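Local coordinates for protein copper-containing nitrite reductase (Thermus scotoductus, PDB 6HBE) that probably reduces nitrite to nitric oxide with electrons from a cytochrome c, working as a copper-containing homotrimer of the multicopper oxidase family, at residues E140-E145 with Y224-G229; V351-N356 with V371-E376. One frame throughout, in Å; residues are numbered along the deposited sequence.

Contact 1 of 2, residues E140-E145 with Y224-G229; sequences EKYRME and YMYYQG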
# COMPACT_ATOMS: atom_id res chain seq x y z
N GLU C 140 22.82 12.19 26.88
CA GLU C 140 23.93 11.51 26.19
C GLU C 140 24.07 12.09 24.78
O GLU C 140 23.11 12.05 24.00
CB GLU C 140 23.66 9.99 26.10
CG GLU C 140 24.70 9.19 25.32
CD GLU C 140 24.35 7.72 25.11
OE1 GLU C 140 23.33 7.23 25.65
OE2 GLU C 140 25.11 7.05 24.40
N LYS C 141 25.24 12.62 24.45
CA LYS C 141 25.43 13.21 23.11
C LYS C 141 25.49 12.13 22.01
O LYS C 141 25.98 11.03 22.25
CB LYS C 141 26.67 14.11 23.10
CG LYS C 141 26.49 15.31 24.02
CD LYS C 141 27.67 16.26 23.98
CE LYS C 141 27.49 17.41 24.97
NZ LYS C 141 26.25 18.19 24.71
N TYR C 142 24.96 12.43 20.82
CA TYR C 142 25.02 11.52 19.67
C TYR C 142 26.49 11.34 19.25
O TYR C 142 27.36 12.18 19.55
CB TYR C 142 24.16 12.06 18.48
CG TYR C 142 22.65 12.10 18.76
CD1 TYR C 142 21.88 10.93 18.75
CD2 TYR C 142 22.01 13.30 19.01
CE1 TYR C 142 20.50 10.98 19.01
CE2 TYR C 142 20.64 13.36 19.27
CZ TYR C 142 19.88 12.21 19.27
OH TYR C 142 18.53 12.30 19.54
N ARG C 143 26.78 10.24 18.56
CA ARG C 143 28.16 9.83 18.30
C ARG C 143 29.02 10.84 17.51
O ARG C 143 30.19 11.07 17.90
CB ARG C 143 28.17 8.44 17.66
CG ARG C 143 29.54 7.92 17.27
CD ARG C 143 29.50 6.44 17.00
NE ARG C 143 30.56 6.05 16.09
CZ ARG C 143 30.72 4.83 15.60
NH1 ARG C 143 29.90 3.84 15.96
NH2 ARG C 143 31.70 4.60 14.74
N MET C 144 28.49 11.43 16.44
CA MET C 144 29.25 12.40 15.64
C MET C 144 29.53 13.70 16.41
O MET C 144 30.58 14.32 16.22
CB MET C 144 28.58 12.72 14.28
CG MET C 144 29.50 13.47 13.30
SD MET C 144 28.75 13.73 11.65
CE MET C 144 28.94 12.08 10.96
N GLU C 145 28.60 14.14 17.26
CA GLU C 145 28.88 15.29 18.14
C GLU C 145 30.02 14.96 19.12
O GLU C 145 30.95 15.75 19.27
CB GLU C 145 27.64 15.73 18.93
CG GLU C 145 27.93 16.83 19.97
CD GLU C 145 26.71 17.66 20.39
OE1 GLU C 145 25.57 17.45 19.90
OE2 GLU C 145 26.91 18.56 21.22
N TYR C 224 25.60 7.82 10.66
CA TYR C 224 24.99 7.26 11.87
C TYR C 224 23.50 7.61 11.90
O TYR C 224 23.15 8.74 11.63
CB TYR C 224 25.63 7.84 13.15
CG TYR C 224 27.14 7.78 13.22
CD1 TYR C 224 27.84 6.59 13.01
CD2 TYR C 224 27.89 8.92 13.55
CE1 TYR C 224 29.24 6.53 13.07
CE2 TYR C 224 29.30 8.88 13.62
CZ TYR C 224 29.96 7.69 13.38
OH TYR C 224 31.35 7.65 13.47
N MET C 225 22.65 6.66 12.26
CA MET C 225 21.21 6.89 12.44
C MET C 225 20.74 6.27 13.75
O MET C 225 21.26 5.26 14.16
CB MET C 225 20.39 6.30 11.29
CG MET C 225 21.01 6.43 9.92
SD MET C 225 19.89 6.12 8.54
CE MET C 225 19.34 4.46 8.92
N TYR C 226 19.72 6.87 14.35
CA TYR C 226 19.19 6.43 15.63
C TYR C 226 17.69 6.23 15.51
O TYR C 226 16.94 7.20 15.34
CB TYR C 226 19.54 7.46 16.71
CG TYR C 226 21.01 7.82 16.71
CD1 TYR C 226 21.49 8.87 15.91
CD2 TYR C 226 21.93 7.12 17.49
CE1 TYR C 226 22.85 9.19 15.89
CE2 TYR C 226 23.28 7.43 17.48
CZ TYR C 226 23.74 8.46 16.69
OH TYR C 226 25.08 8.78 16.67
N TYR C 227 17.23 4.98 15.59
CA TYR C 227 15.80 4.67 15.50
C TYR C 227 15.04 5.26 16.71
O TYR C 227 15.48 5.12 17.86
CB TYR C 227 15.55 3.18 15.34
CG TYR C 227 14.08 2.74 15.11
CD1 TYR C 227 13.33 3.22 14.02
CD2 TYR C 227 13.47 1.83 15.96
CE1 TYR C 227 12.01 2.80 13.82
CE2 TYR C 227 12.16 1.39 15.76
CZ TYR C 227 11.43 1.87 14.69
OH TYR C 227 10.11 1.42 14.55
N GLN C 228 13.95 5.97 16.40
CA GLN C 228 13.15 6.80 17.32
C GLN C 228 13.87 8.05 17.83
O GLN C 228 13.34 8.77 18.68
CB GLN C 228 12.65 5.97 18.51
CG GLN C 228 11.94 4.67 18.09
CD GLN C 228 10.49 4.91 17.68
OE1 GLN C 228 9.77 5.66 18.34
NE2 GLN C 228 10.04 4.23 16.64
N GLY C 229 15.06 8.33 17.31
CA GLY C 229 15.94 9.37 17.90
C GLY C 229 16.64 9.01 19.22
O GLY C 229 17.32 9.88 19.81

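Contact 2 of 2, residues V351-N356 with V371-E376; sequences VQMVGN and VEFVNE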
# COMPACT_ATOMS: atom_id res chain seq x y z
N VAL C 351 -24.67 5.48 -2.15
CA VAL C 351 -23.85 6.54 -1.57
C VAL C 351 -23.25 6.01 -0.27
O VAL C 351 -23.97 5.65 0.65
CB VAL C 351 -24.64 7.84 -1.31
CG1 VAL C 351 -23.75 8.90 -0.64
CG2 VAL C 351 -25.16 8.38 -2.64
N GLN C 352 -21.91 5.95 -0.23
CA GLN C 352 -21.21 5.49 0.98
C GLN C 352 -20.92 6.64 1.92
O GLN C 352 -20.50 7.71 1.49
CB GLN C 352 -19.86 4.84 0.61
CG GLN C 352 -19.96 3.64 -0.29
CD GLN C 352 -18.60 2.98 -0.54
OE1 GLN C 352 -17.58 3.65 -0.55
NE2 GLN C 352 -18.60 1.68 -0.73
N MET C 353 -21.11 6.40 3.22
CA MET C 353 -20.49 7.20 4.27
C MET C 353 -19.18 6.47 4.61
O MET C 353 -19.21 5.31 4.96
CB MET C 353 -21.37 7.28 5.52
CG MET C 353 -22.73 7.94 5.28
SD MET C 353 -24.05 6.97 6.03
CE MET C 353 -25.35 8.23 6.13
N VAL C 354 -18.04 7.15 4.45
CA VAL C 354 -16.72 6.51 4.58
C VAL C 354 -15.64 7.55 4.89
O VAL C 354 -15.52 8.56 4.19
CB VAL C 354 -16.39 5.62 3.34
CG1 VAL C 354 -16.47 6.38 2.03
CG2 VAL C 354 -15.02 4.93 3.47
N GLY C 355 -14.84 7.31 5.94
CA GLY C 355 -13.83 8.28 6.39
C GLY C 355 -14.38 9.68 6.65
O GLY C 355 -13.78 10.67 6.25
N ASN C 356 -15.54 9.75 7.34
CA ASN C 356 -16.25 11.02 7.59
C ASN C 356 -16.44 11.83 6.31
O ASN C 356 -16.12 13.02 6.25
CB ASN C 356 -15.57 11.86 8.68
CG ASN C 356 -15.71 11.27 10.08
OD1 ASN C 356 -16.10 10.11 10.27
ND2 ASN C 356 -15.41 12.08 11.08
N VAL C 371 -31.85 5.71 -4.25
CA VAL C 371 -30.52 5.82 -3.65
C VAL C 371 -30.50 4.99 -2.37
O VAL C 371 -31.45 5.06 -1.57
CB VAL C 371 -30.23 7.30 -3.28
CG1 VAL C 371 -28.94 7.46 -2.45
CG2 VAL C 371 -30.17 8.13 -4.54
N GLU C 372 -29.42 4.25 -2.15
CA GLU C 372 -29.20 3.59 -0.87
C GLU C 372 -27.95 4.18 -0.22
O GLU C 372 -26.84 4.01 -0.75
CB GLU C 372 -29.02 2.07 -1.05
CG GLU C 372 -28.76 1.29 0.24
CD GLU C 372 -28.70 -0.22 0.05
OE1 GLU C 372 -27.62 -0.75 -0.31
OE2 GLU C 372 -29.75 -0.88 0.27
N PHE C 373 -28.14 4.85 0.92
CA PHE C 373 -27.03 5.23 1.81
C PHE C 373 -26.56 3.98 2.59
O PHE C 373 -27.39 3.21 3.13
CB PHE C 373 -27.45 6.31 2.82
CG PHE C 373 -27.53 7.70 2.24
CD1 PHE C 373 -26.41 8.51 2.17
CD2 PHE C 373 -28.74 8.19 1.74
CE1 PHE C 373 -26.47 9.79 1.62
CE2 PHE C 373 -28.80 9.48 1.19
CZ PHE C 373 -27.68 10.28 1.12
N VAL C 374 -25.24 3.76 2.62
CA VAL C 374 -24.67 2.67 3.45
C VAL C 374 -23.50 3.21 4.26
O VAL C 374 -22.69 3.95 3.73
CB VAL C 374 -24.25 1.43 2.58
CG1 VAL C 374 -23.20 1.79 1.53
CG2 VAL C 374 -23.74 0.30 3.47
N ASN C 375 -23.43 2.88 5.55
CA ASN C 375 -22.33 3.33 6.37
C ASN C 375 -21.18 2.31 6.34
O ASN C 375 -21.30 1.24 6.92
CB ASN C 375 -22.75 3.63 7.82
CG ASN C 375 -21.67 4.38 8.60
OD1 ASN C 375 -20.58 4.68 8.08
ND2 ASN C 375 -21.94 4.66 9.86
N GLU C 376 -20.09 2.68 5.68
CA GLU C 376 -18.88 1.83 5.62
C GLU C 376 -17.91 2.12 6.78
O GLU C 376 -17.01 1.30 7.03
CB GLU C 376 -18.16 1.98 4.27
CG GLU C 376 -18.81 1.29 3.08
CD GLU C 376 -19.00 -0.24 3.23
OE1 GLU C 376 -18.37 -0.93 4.08
OE2 GLU C 376 -19.80 -0.81 2.45
O HOH W 1 -20.67 -0.19 0.12

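Contact 1 of 2, residues E140-E145 with Y224-G229
Tyr142 meets Tyr226 as an edge-to-face pair: CD1 of Tyr142 sits over the centre of the Tyr226 ring, with the ring centroids 4.8 Å apart and the planes at 51°. Its hydroxyl donates to Gly229, OH to O measuring 2.7 Å, in the carbonyl plane and on a lone pair, so the hydroxyl is anchored while the CD1 edge rests on Tyr226. Tyr226 in turn reaches past this ring to accept the N-H of Arg143, N to OH 2.9 Å at 150°, in the first turn of the helix, right after Tyr142 at the N-cap position. Arg143 has CG anti to the backbone N (chi1 177°) and runs extended across the Tyr224 ring; its CD stands 4.0 Å from the Tyr224 centroid in a CH-pi contact. NH2 of Arg143 makes a weak bond to the Tyr224 hydroxyl, 3.3 Å to OH. Met144 adds its CB near the ring edge, 3.9 Å from CD2 of Tyr224. In the second shell, Glu147 salt-bridges Arg143 NE and hydrogen-bonds Tyr224 OH, while Glu252 bonds both Tyr226 OH and Met144 N. A type II turn from Tyr226 to Gly229 ends strand 222-227; helix 143-148, following strand 131-137 in the chain, packs on the mixed sheet containing strands 199-208, 248-254, 222-227 and 234-238.

Contact 2 of 2, residues V351-N356 with V371-E376
Two parallel strands of a cupredoxin-type domain, matching the plastocyanin/azurin family, pair here beside a copper site. Their axes approach to 4.8 Å at 22°. Val351 N donates to Glu372 O from above the carbonyl plane, whereas the next two bonds, Val374 N to Val351 O and Met353 N to Val374 O (3.0 Å, 168°), lie in plane. Glu376 N ends the series on Met353 O, 2.9 Å away and nearly along the C=O axis. On one face Val351 and Phe373 lie side by side, CG1 of Val351 3.6 Å from CE1 of Phe373, and Met353 CE comes to 4.1 Å from Phe373 CD1. An alanine at Phe373 removes the ring that meets Val351 and Met353, and would probably loosen the apolar packing of this face. On the face of Gln352 and Val374, a water accepts from Gln352 NE2 (2.9 Å) and donates to Glu376 OE2 (2.6 Å), just past the strand end; Arg168 holds the Gln352 OE1, and Arg309 of the second subunit forms a salt bridge with the same OE2 of Glu376. Asn375, whose ND2 bonds Leu408 O and Gly388 O, touches the copper ligand His390, as does Met353. Strand 349-353 is flanked by strand 358-359 and strand 370-375 by strand 413-417, while Leu363 of strand 362-366 packs on Val351.

Contact 1 closes before contact 2 opens, so the two come in series along the chain. Their centres are 47 Å apart, on opposite sides of the chain's centre, and the nearest atoms are about 26 Å from each other. They share no sheet: contact 1 lays helix 143-148 on the sheet holding strand 222-227, whereas 351-356 with 371-376 pairs two strands within the plastocyanin/azurin-like part. This separation fits the three-domain build of the enzyme. Only contact 2 adjoins a copper site, that of His390, Cys428, His431 and Met434. Both nevertheless reach the second subunit, through Tyr227 and Gln228 in contact 1 and Glu372 and Glu376 in contact 2, so distant parts of one chain meet the same neighbour in the trimer.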